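Local coordinates for protein alkylhalidase CmlS (Streptomyces venezuelae, PDB 3I3L) that is a flavin-dependent halogenase of chloramphenicol biosynthesis that holds its FAD through a covalent flavin-aspartate bond, at residues A[95-100]-A[227-232]; A[231-236]-A[386-391]; A[342-347]-A[496-501]. All blocks are in the same frame, centred on the assembly; numbering follows the deposited sequence.

Overall arrangement
Following the chain from the N terminus, strand 89-97 is the first to take part, and interaction 1 closes a long loop when strand 226-231 returns beside its end. Interaction 2 begins where interaction 1 stops: the two share F231 and E232, and the turn at 231-234 meets the start of helix 389-394, tying the sheet to the chain that follows helix 352-382. Interaction 3 opens at 342-347, inside the loop that interaction 2 closes, and ends at 496-501 beyond it, so these two cross. Interactions 1 and 2 are about 10 Å apart between centres. Interaction 3, across the chain's centre from the other two and about 43 Å from interaction 1 between centres, joins the FAD-binding part to the C-terminal part.

Interaction 1 of 3, residues A[95-100]-A[227-232]; sequences TFLWGQ and YSITFE
L97 and I229 pack side by side where two parallel strands, 95-97 and 227-231, run together with directions only 11° apart. Three backbone hydrogen bonds form the ladder: S228 N to T95 O (3.0 Å), L97 N to S228 O (2.8 Å) and T230 N to L97 O (3.1 Å). On one face of the sheet T95 packs beside the Y227 ring, and the CD1 methyls of L97 and I229 meet at 3.8 Å; the branched L97 and I229 fill the space between neighbouring strands. On the other face S228, small enough to fit against a ring, brings its OG to 3.6 Å from F96 CE1, while W105 stacks on F96.

At the strand end, T230 takes over. With chi1 at 66°, its OG1 lies between its own backbone N and carbonyl carbon and receives G99 N at 2.9 Å, also bonding E385. Its CG2 methyl sits over the six-membered ring of W98, although it is modelled too close for the exact spacing to be trusted. At phi 96° a CB on G99 would run into the carbonyl O of W98, so glycine fits here. Replacing T230 by alanine would remove the hydroxyl and is likely to leave the G99 N-H and the E385 carboxylate without that mate.

The end of the contact is looser. A water modelled near G99 O and T230 O sits here, and the partly exposed Q100 bends back past T230, its NE2 bonded to E385.

This is a parallel strand pair within a mixed sheet of the FAD-binding part, consistent with the large sheet of flavoprotein hydroxylase-like folds, and the S228 side chain is about 8 Å from the bound FAD.

Interaction 2 of 3, residues A[231-236]-A[386-391]; sequences FEDGWV and PDSEFW
F390 has its CG anti to the backbone N (chi1 -172°), which lays its ring against G234, whereas W391, with chi1 of -63°, has CG beside its backbone N and turns its indole edge to the carbonyl of F231. G234 CA rests over the centre of the phenyl face, 3.5 Å from the ring centroid in a CH-pi contact. A CB on G234 would collide with the carbonyl O of D233 and sit tightly against the F390 ring, so glycine suits the place. W391 NE1 donates a hydrogen bond to F231 O at 3.1 Å, with the oxygen near the indole plane; the same oxygen accepts G234 N, so two donors hold it. S388 OG donates to E232 O at 2.8 Å, in the carbonyl plane, from the N-cap position just before helix 389-394. Toward the surface the E232 aliphatic chain crosses the P386 ring, CG to CG at 3.6 Å. Further in, F390 CZ touches W235 CD1 at 3.9 Å, and W235 NE1 is bonded to Y378 OH.

The type I turn from F231 to G234 makes a two-residue beta hairpin joining strands 226-231 and 234-240, here docked through the carbonyls of F231 and E232 onto the beginning of a helix.

Interaction 3 of 3, residues A[342-347]-A[496-501]; sequences IDRITR and FRLEQR
D343 and R497 form the salt bridge at the heart of this contact, R497 NH1 reaching D343 OD2 at 3.0 Å. The carboxylate oxygen lies close to the guanidinium plane of R497 but is itself met from above the carboxylate plane. R347, one helical turn after D343, grips the same oxygen side-on with NE (3.0 Å) and NH2 (2.9 Å). OD2 thus takes three N-H bonds, and a water adds a fourth while accepting L498 N. D343 OD1 is satisfied by H47, and R497 NH1 also reaches the carbonyl of L45. D343 lies with CG anti to its backbone N (chi1 -178°), which sends the short acid out toward R497.

Outward from this cluster, R344 NH1 makes a weak bond to L498 O at 3.3 Å, while its NE pairs with E351. A second water joins R344 NH1 and R347 NH2 to L498 O. The aliphatic part of R344 packs crosswise on L498, CB to CD2 at 4.0 Å, so the arginine pairs its methylenes with leucine and its guanidinium with oxygen; L498 also packs on W358 and Y489.

The carboxylate probably offsets the two arginine charges drawn round it, which would favour its ionised form. Charge pairing and bridging water, more than apolar burial, thus join the end of helix 327-347 in the FAD-binding part to R497 and the start of strand 498-506 in the C-terminal part.

Interaction 1 of 3, residues A[95-100]-A[227-232]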
loop_
_atom_site.group_PDB
_atom_site.type_symbol
_atom_site.label_atom_id
_atom_site.label_comp_id
_atom_site.label_asym_id
_atom_site.label_seq_id
_atom_site.Cartn_x
_atom_site.Cartn_y
_atom_site.Cartn_z
ATOM N N THR A 95 -2.137 -7.704 -13.731
ATOM C CA THR A 95 -1.976 -9.081 -14.179
ATOM C C THR A 95 -0.567 -9.633 -13.892
ATOM O O THR A 95 0.440 -8.943 -14.079
ATOM C CB THR A 95 -2.404 -9.242 -15.656
ATOM O OG1 THR A 95 -3.817 -8.928 -15.764
ATOM C CG2 THR A 95 -2.200 -10.693 -16.151
ATOM N N PHE A 96 -0.518 -10.879 -13.445
ATOM C CA PHE A 96 0.712 -11.514 -12.989
ATOM C C PHE A 96 1.013 -12.788 -13.759
ATOM O O PHE A 96 0.140 -13.671 -13.875
ATOM C CB PHE A 96 0.596 -11.820 -11.498
ATOM C CG PHE A 96 0.562 -10.605 -10.658
ATOM C CD1 PHE A 96 1.720 -10.079 -10.122
ATOM C CD2 PHE A 96 -0.615 -9.942 -10.451
ATOM C CE1 PHE A 96 1.708 -8.927 -9.380
ATOM C CE2 PHE A 96 -0.642 -8.759 -9.692
ATOM C CZ PHE A 96 0.520 -8.261 -9.146
ATOM N N LEU A 97 2.230 -12.879 -14.307
ATOM C CA LEU A 97 2.691 -14.154 -14.899
ATOM C C LEU A 97 3.724 -14.686 -13.959
ATOM O O LEU A 97 4.869 -14.262 -14.018
ATOM C CB LEU A 97 3.252 -13.983 -16.318
ATOM C CG LEU A 97 2.351 -13.145 -17.243
ATOM C CD1 LEU A 97 2.853 -13.194 -18.683
ATOM C CD2 LEU A 97 0.907 -13.584 -17.181
ATOM N N TRP A 98 3.294 -15.589 -13.072
ATOM C CA TRP A 98 3.963 -15.781 -11.780
ATOM C C TRP A 98 4.462 -17.195 -11.567
ATOM O O TRP A 98 3.705 -18.090 -11.183
ATOM C CB TRP A 98 3.014 -15.363 -10.611
ATOM C CG TRP A 98 3.813 -14.953 -9.411
ATOM C CD1 TRP A 98 3.911 -15.618 -8.234
ATOM C CD2 TRP A 98 4.643 -13.800 -9.301
ATOM N NE1 TRP A 98 4.754 -14.946 -7.381
ATOM C CE2 TRP A 98 5.238 -13.837 -8.030
ATOM C CE3 TRP A 98 4.946 -12.743 -10.162
ATOM C CZ2 TRP A 98 6.130 -12.855 -7.586
ATOM C CZ3 TRP A 98 5.854 -11.773 -9.730
ATOM C CH2 TRP A 98 6.417 -11.832 -8.440
ATOM N N GLY A 99 5.751 -17.389 -11.820
ATOM C CA GLY A 99 6.307 -18.724 -11.876
ATOM C C GLY A 99 6.348 -19.195 -13.306
ATOM O O GLY A 99 5.871 -18.470 -14.214
ATOM N N GLN A 100 6.926 -20.385 -13.537
ATOM C CA GLN A 100 7.030 -20.894 -14.922
ATOM C C GLN A 100 5.906 -21.863 -15.166
ATOM O O GLN A 100 5.466 -22.549 -14.232
ATOM C CB GLN A 100 8.407 -21.543 -15.172
ATOM C CG GLN A 100 9.592 -20.529 -15.086
ATOM C CD GLN A 100 9.508 -19.448 -16.158
ATOM O OE1 GLN A 100 9.283 -19.743 -17.341
ATOM N NE2 GLN A 100 9.638 -18.184 -15.747
ATOM N N TYR A 227 1.465 -5.517 -15.984
ATOM C CA TYR A 227 2.021 -6.886 -16.053
ATOM C C TYR A 227 3.247 -7.030 -15.171
ATOM O O TYR A 227 4.157 -6.187 -15.217
ATOM C CB TYR A 227 2.417 -7.243 -17.460
ATOM C CG TYR A 227 1.262 -7.411 -18.391
ATOM C CD1 TYR A 227 0.519 -8.584 -18.371
ATOM C CD2 TYR A 227 0.910 -6.389 -19.305
ATOM C CE1 TYR A 227 -0.543 -8.756 -19.219
ATOM C CE2 TYR A 227 -0.121 -6.562 -20.186
ATOM C CZ TYR A 227 -0.854 -7.755 -20.134
ATOM O OH TYR A 227 -1.921 -7.955 -20.964
ATOM N N SER A 228 3.250 -8.070 -14.323
ATOM C CA SER A 228 4.452 -8.437 -13.545
ATOM C C SER A 228 4.794 -9.874 -13.906
ATOM O O SER A 228 3.942 -10.749 -13.862
ATOM C CB SER A 228 4.250 -8.330 -12.037
ATOM O OG SER A 228 3.742 -7.063 -11.640
ATOM N N ILE A 229 6.048 -10.106 -14.275
ATOM C CA ILE A 229 6.426 -11.345 -14.970
ATOM C C ILE A 229 7.743 -11.850 -14.446
ATOM O O ILE A 229 8.747 -11.147 -14.463
ATOM C CB ILE A 229 6.562 -11.106 -16.475
ATOM C CG1 ILE A 229 5.279 -10.455 -17.010
ATOM C CG2 ILE A 229 6.971 -12.407 -17.227
ATOM C CD1 ILE A 229 5.246 -10.235 -18.548
ATOM N N THR A 230 7.699 -13.037 -13.869
ATOM C CA THR A 230 8.872 -13.624 -13.270
ATOM C C THR A 230 9.804 -14.225 -14.351
ATOM O O THR A 230 9.340 -14.740 -15.356
ATOM C CB THR A 230 8.532 -14.682 -12.236
ATOM O OG1 THR A 230 7.893 -15.808 -12.867
ATOM C CG2 THR A 230 7.608 -14.086 -11.148
ATOM N N PHE A 231 11.105 -14.143 -14.101
ATOM C CA PHE A 231 12.140 -14.905 -14.839
ATOM C C PHE A 231 13.233 -15.294 -13.819
ATOM O O PHE A 231 13.073 -15.073 -12.591
ATOM C CB PHE A 231 12.704 -14.066 -15.998
ATOM C CG PHE A 231 13.577 -12.884 -15.553
ATOM C CD1 PHE A 231 14.947 -12.896 -15.779
ATOM C CD2 PHE A 231 13.001 -11.717 -15.005
ATOM C CE1 PHE A 231 15.736 -11.803 -15.414
ATOM C CE2 PHE A 231 13.784 -10.600 -14.630
ATOM C CZ PHE A 231 15.149 -10.664 -14.805
ATOM N N GLU A 232 14.355 -15.843 -14.308
ATOM C CA GLU A 232 15.381 -16.418 -13.445
ATOM C C GLU A 232 15.898 -15.523 -12.352
ATOM O O GLU A 232 16.123 -15.999 -11.253
ATOM C CB GLU A 232 16.632 -16.882 -14.286
ATOM C CG GLU A 232 17.851 -17.252 -13.319
ATOM C CD GLU A 232 19.088 -17.882 -14.033
ATOM O OE1 GLU A 232 19.722 -17.219 -14.897
ATOM O OE2 GLU A 232 19.428 -19.056 -13.707
HETATM O O HOH W 1 7.143 -15.872 -15.764
#

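Interaction 2 of 3, residues A[231-236]-A[386-391]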
loop_
_atom_site.group_PDB
_atom_site.type_symbol
_atom_site.label_atom_id
_atom_site.label_comp_id
_atom_site.label_asym_id
_atom_site.label_seq_id
_atom_site.Cartn_x
_atom_site.Cartn_y
_atom_site.Cartn_z
ATOM N N PHE A 231 11.105 -14.143 -14.101
ATOM C CA PHE A 231 12.140 -14.905 -14.839
ATOM C C PHE A 231 13.233 -15.294 -13.819
ATOM O O PHE A 231 13.073 -15.073 -12.591
ATOM C CB PHE A 231 12.704 -14.066 -15.998
ATOM C CG PHE A 231 13.577 -12.884 -15.553
ATOM C CD1 PHE A 231 14.947 -12.896 -15.779
ATOM C CD2 PHE A 231 13.001 -11.717 -15.005
ATOM C CE1 PHE A 231 15.736 -11.803 -15.414
ATOM C CE2 PHE A 231 13.784 -10.600 -14.630
ATOM C CZ PHE A 231 15.149 -10.664 -14.805
ATOM N N GLU A 232 14.355 -15.843 -14.308
ATOM C CA GLU A 232 15.381 -16.418 -13.445
ATOM C C GLU A 232 15.898 -15.523 -12.352
ATOM O O GLU A 232 16.123 -15.999 -11.253
ATOM C CB GLU A 232 16.632 -16.882 -14.286
ATOM C CG GLU A 232 17.851 -17.252 -13.319
ATOM C CD GLU A 232 19.088 -17.882 -14.033
ATOM O OE1 GLU A 232 19.722 -17.219 -14.897
ATOM O OE2 GLU A 232 19.428 -19.056 -13.707
ATOM N N ASP A 233 16.177 -14.259 -12.696
ATOM C CA ASP A 233 16.879 -13.337 -11.822
ATOM C C ASP A 233 15.933 -12.287 -11.201
ATOM O O ASP A 233 16.404 -11.241 -10.684
ATOM C CB ASP A 233 18.014 -12.572 -12.576
ATOM C CG ASP A 233 19.125 -13.476 -13.071
ATOM O OD1 ASP A 233 19.597 -14.338 -12.297
ATOM O OD2 ASP A 233 19.532 -13.274 -14.237
ATOM N N GLY A 234 14.636 -12.534 -11.242
ATOM C CA GLY A 234 13.656 -11.559 -10.660
ATOM C C GLY A 234 12.358 -11.391 -11.480
ATOM O O GLY A 234 11.793 -12.392 -11.909
ATOM N N TRP A 235 11.846 -10.155 -11.614
ATOM C CA TRP A 235 10.618 -9.964 -12.344
ATOM C C TRP A 235 10.665 -8.755 -13.232
ATOM O O TRP A 235 11.483 -7.849 -12.986
ATOM C CB TRP A 235 9.342 -10.006 -11.442
ATOM C CG TRP A 235 9.336 -9.074 -10.246
ATOM C CD1 TRP A 235 9.849 -9.334 -8.986
ATOM C CD2 TRP A 235 8.786 -7.739 -10.194
ATOM N NE1 TRP A 235 9.681 -8.231 -8.196
ATOM C CE2 TRP A 235 9.000 -7.257 -8.888
ATOM C CE3 TRP A 235 8.078 -6.947 -11.102
ATOM C CZ2 TRP A 235 8.577 -5.968 -8.471
ATOM C CZ3 TRP A 235 7.653 -5.652 -10.696
ATOM C CH2 TRP A 235 7.906 -5.183 -9.400
ATOM N N VAL A 236 9.801 -8.745 -14.262
ATOM C CA VAL A 236 9.698 -7.635 -15.212
ATOM C C VAL A 236 8.348 -6.923 -15.084
ATOM O O VAL A 236 7.313 -7.611 -15.035
ATOM C CB VAL A 236 9.779 -8.181 -16.672
ATOM C CG1 VAL A 236 9.521 -7.085 -17.718
ATOM C CG2 VAL A 236 11.124 -8.875 -16.910
ATOM N N PRO A 386 14.356 -20.831 -10.816
ATOM C CA PRO A 386 15.594 -21.485 -10.403
ATOM C C PRO A 386 16.096 -20.977 -9.043
ATOM O O PRO A 386 15.572 -19.966 -8.474
ATOM C CB PRO A 386 16.603 -21.089 -11.512
ATOM C CG PRO A 386 15.876 -20.074 -12.410
ATOM C CD PRO A 386 14.440 -20.294 -12.192
ATOM N N ASP A 387 17.091 -21.657 -8.499
ATOM C CA ASP A 387 17.590 -21.269 -7.208
ATOM C C ASP A 387 18.689 -20.227 -7.390
ATOM O O ASP A 387 19.874 -20.497 -7.067
ATOM C CB ASP A 387 18.060 -22.479 -6.393
ATOM C CG ASP A 387 18.704 -22.062 -5.056
ATOM O OD1 ASP A 387 18.394 -20.947 -4.514
ATOM O OD2 ASP A 387 19.526 -22.816 -4.538
ATOM N N SER A 388 18.302 -19.048 -7.924
ATOM C CA SER A 388 19.169 -17.875 -8.018
ATOM C C SER A 388 19.185 -17.100 -6.709
ATOM O O SER A 388 18.322 -17.297 -5.850
ATOM C CB SER A 388 18.726 -16.973 -9.200
ATOM O OG SER A 388 17.520 -16.303 -8.859
ATOM N N GLU A 389 20.184 -16.244 -6.520
ATOM C CA GLU A 389 20.244 -15.364 -5.333
ATOM C C GLU A 389 18.968 -14.488 -5.160
ATOM O O GLU A 389 18.488 -14.297 -4.046
ATOM C CB GLU A 389 21.486 -14.465 -5.355
ATOM C CG GLU A 389 21.730 -13.812 -3.974
ATOM C CD GLU A 389 23.108 -13.172 -3.833
ATOM O OE1 GLU A 389 23.421 -12.673 -2.719
ATOM O OE2 GLU A 389 23.909 -13.199 -4.812
ATOM N N PHE A 390 18.373 -14.057 -6.266
ATOM C CA PHE A 390 17.121 -13.333 -6.178
ATOM C C PHE A 390 16.052 -14.110 -5.397
ATOM O O PHE A 390 15.539 -13.626 -4.417
ATOM C CB PHE A 390 16.546 -12.938 -7.560
ATOM C CG PHE A 390 15.356 -12.028 -7.441
ATOM C CD1 PHE A 390 15.515 -10.639 -7.336
ATOM C CD2 PHE A 390 14.071 -12.560 -7.365
ATOM C CE1 PHE A 390 14.402 -9.793 -7.160
ATOM C CE2 PHE A 390 12.944 -11.687 -7.204
ATOM C CZ PHE A 390 13.142 -10.314 -7.119
ATOM N N TRP A 391 15.722 -15.310 -5.877
ATOM C CA TRP A 391 14.653 -16.097 -5.291
ATOM C C TRP A 391 14.987 -16.601 -3.891
ATOM O O TRP A 391 14.135 -16.644 -3.020
ATOM C CB TRP A 391 14.196 -17.212 -6.253
ATOM C CG TRP A 391 13.624 -16.591 -7.489
ATOM C CD1 TRP A 391 14.225 -16.477 -8.705
ATOM C CD2 TRP A 391 12.386 -15.915 -7.591
ATOM N NE1 TRP A 391 13.408 -15.768 -9.588
ATOM C CE2 TRP A 391 12.281 -15.404 -8.924
ATOM C CE3 TRP A 391 11.382 -15.633 -6.696
ATOM C CZ2 TRP A 391 11.195 -14.649 -9.362
ATOM C CZ3 TRP A 391 10.288 -14.880 -7.137
ATOM C CH2 TRP A 391 10.206 -14.405 -8.451
#

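Interaction 3 of 3, residues A[342-347]-A[496-501]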
loop_
_atom_site.group_PDB
_atom_site.type_symbol
_atom_site.label_atom_id
_atom_site.label_comp_id
_atom_site.label_asym_id
_atom_site.label_seq_id
_atom_site.Cartn_x
_atom_site.Cartn_y
_atom_site.Cartn_z
ATOM N N ILE A 342 -1.628 16.078 12.751
ATOM C CA ILE A 342 -1.157 17.413 13.142
ATOM C C ILE A 342 -2.380 18.295 13.579
ATOM O O ILE A 342 -2.345 18.991 14.593
ATOM C CB ILE A 342 -0.372 18.028 12.006
ATOM C CG1 ILE A 342 1.055 17.373 11.888
ATOM C CG2 ILE A 342 -0.152 19.574 12.277
ATOM C CD1 ILE A 342 1.693 17.712 10.566
ATOM N N ASP A 343 -3.469 18.213 12.829
ATOM C CA ASP A 343 -4.684 18.939 13.200
ATOM C C ASP A 343 -5.212 18.566 14.573
ATOM O O ASP A 343 -5.554 19.427 15.391
ATOM C CB ASP A 343 -5.785 18.723 12.135
ATOM C CG ASP A 343 -7.051 19.510 12.451
ATOM O OD1 ASP A 343 -6.972 20.751 12.619
ATOM O OD2 ASP A 343 -8.110 18.890 12.565
ATOM N N ARG A 344 -5.276 17.270 14.853
ATOM C CA ARG A 344 -5.766 16.822 16.144
ATOM C C ARG A 344 -4.898 17.267 17.282
ATOM O O ARG A 344 -5.394 17.624 18.346
ATOM C CB ARG A 344 -5.895 15.291 16.144
ATOM C CG ARG A 344 -6.533 14.713 17.347
ATOM C CD ARG A 344 -8.032 14.796 17.307
ATOM N NE ARG A 344 -8.619 14.438 18.600
ATOM C CZ ARG A 344 -9.924 14.495 18.898
ATOM N NH1 ARG A 344 -10.819 14.827 17.988
ATOM N NH2 ARG A 344 -10.324 14.192 20.129
ATOM N N ILE A 345 -3.583 17.205 17.116
ATOM C CA ILE A 345 -2.699 17.581 18.207
ATOM C C ILE A 345 -2.787 19.094 18.442
ATOM O O ILE A 345 -2.656 19.557 19.544
ATOM C CB ILE A 345 -1.220 17.187 17.918
ATOM C CG1 ILE A 345 -1.058 15.653 17.880
ATOM C CG2 ILE A 345 -0.262 17.841 18.972
ATOM C CD1 ILE A 345 0.261 15.194 17.190
ATOM N N THR A 346 -2.951 19.848 17.368
ATOM C CA THR A 346 -3.010 21.291 17.431
ATOM C C THR A 346 -4.229 21.752 18.285
ATOM O O THR A 346 -4.092 22.700 19.049
ATOM C CB THR A 346 -3.104 21.904 16.021
ATOM O OG1 THR A 346 -1.904 21.579 15.289
ATOM C CG2 THR A 346 -3.261 23.457 16.130
ATOM N N ARG A 347 -5.368 21.072 18.133
ATOM C CA ARG A 347 -6.622 21.420 18.786
ATOM C C ARG A 347 -6.764 20.717 20.133
ATOM O O ARG A 347 -7.547 21.174 20.980
ATOM C CB ARG A 347 -7.829 21.101 17.877
ATOM C CG ARG A 347 -7.826 21.886 16.522
ATOM C CD ARG A 347 -9.102 21.623 15.658
ATOM N NE ARG A 347 -9.109 20.289 15.055
ATOM C CZ ARG A 347 -9.830 19.256 15.477
ATOM N NH1 ARG A 347 -10.673 19.399 16.478
ATOM N NH2 ARG A 347 -9.707 18.055 14.874
ATOM N N PHE A 496 -11.768 14.824 6.512
ATOM C CA PHE A 496 -10.390 14.499 6.868
ATOM C C PHE A 496 -10.001 14.757 8.328
ATOM O O PHE A 496 -8.809 14.734 8.654
ATOM C CB PHE A 496 -9.422 15.169 5.925
ATOM C CG PHE A 496 -9.442 14.585 4.549
ATOM C CD1 PHE A 496 -9.028 13.273 4.334
ATOM C CD2 PHE A 496 -9.912 15.301 3.487
ATOM C CE1 PHE A 496 -9.072 12.721 3.040
ATOM C CE2 PHE A 496 -9.925 14.772 2.183
ATOM C CZ PHE A 496 -9.487 13.483 1.959
ATOM N N ARG A 497 -10.964 14.978 9.221
ATOM C CA ARG A 497 -10.581 15.224 10.619
ATOM C C ARG A 497 -10.233 13.881 11.231
ATOM O O ARG A 497 -10.829 12.865 10.876
ATOM C CB ARG A 497 -11.728 15.884 11.456
ATOM C CG ARG A 497 -12.294 17.252 10.875
ATOM C CD ARG A 497 -11.367 18.462 11.244
ATOM N NE ARG A 497 -11.700 19.649 10.458
ATOM C CZ ARG A 497 -10.962 20.744 10.360
ATOM N NH1 ARG A 497 -9.818 20.885 11.063
ATOM N NH2 ARG A 497 -11.365 21.718 9.536
ATOM N N LEU A 498 -9.355 13.899 12.228
ATOM C CA LEU A 498 -9.108 12.731 13.002
ATOM C C LEU A 498 -10.135 12.647 14.117
ATOM O O LEU A 498 -10.147 13.474 15.024
ATOM C CB LEU A 498 -7.667 12.744 13.579
ATOM C CG LEU A 498 -7.194 11.378 14.085
ATOM C CD1 LEU A 498 -7.001 10.430 12.929
ATOM C CD2 LEU A 498 -5.880 11.491 14.974
ATOM N N GLU A 499 -10.955 11.600 14.109
ATOM C CA GLU A 499 -11.996 11.484 15.093
ATOM C C GLU A 499 -11.627 10.365 16.059
ATOM O O GLU A 499 -10.959 9.379 15.704
ATOM C CB GLU A 499 -13.348 11.131 14.437
ATOM C CG GLU A 499 -13.906 12.135 13.452
ATOM C CD GLU A 499 -15.266 11.675 12.815
ATOM O OE1 GLU A 499 -15.628 10.484 12.900
ATOM O OE2 GLU A 499 -15.941 12.509 12.173
ATOM N N GLN A 500 -12.094 10.510 17.271
ATOM C CA GLN A 500 -12.050 9.418 18.263
ATOM C C GLN A 500 -13.163 8.395 18.060
ATOM O O GLN A 500 -14.265 8.751 17.670
ATOM C CB GLN A 500 -12.187 9.985 19.636
ATOM C CG GLN A 500 -10.976 9.802 20.478
ATOM C CD GLN A 500 -10.925 10.821 21.588
ATOM O OE1 GLN A 500 -11.774 11.695 21.642
ATOM N NE2 GLN A 500 -9.927 10.730 22.467
ATOM N N ARG A 501 -12.841 7.122 18.287
ATOM C CA ARG A 501 -13.772 6.005 18.128
ATOM C C ARG A 501 -13.407 4.980 19.191
ATOM O O ARG A 501 -12.251 4.843 19.542
ATOM C CB ARG A 501 -13.644 5.365 16.715
HETATM O O HOH W 2 -7.870 16.081 12.879
HETATM O O HOH W 3 -11.056 15.812 15.190
#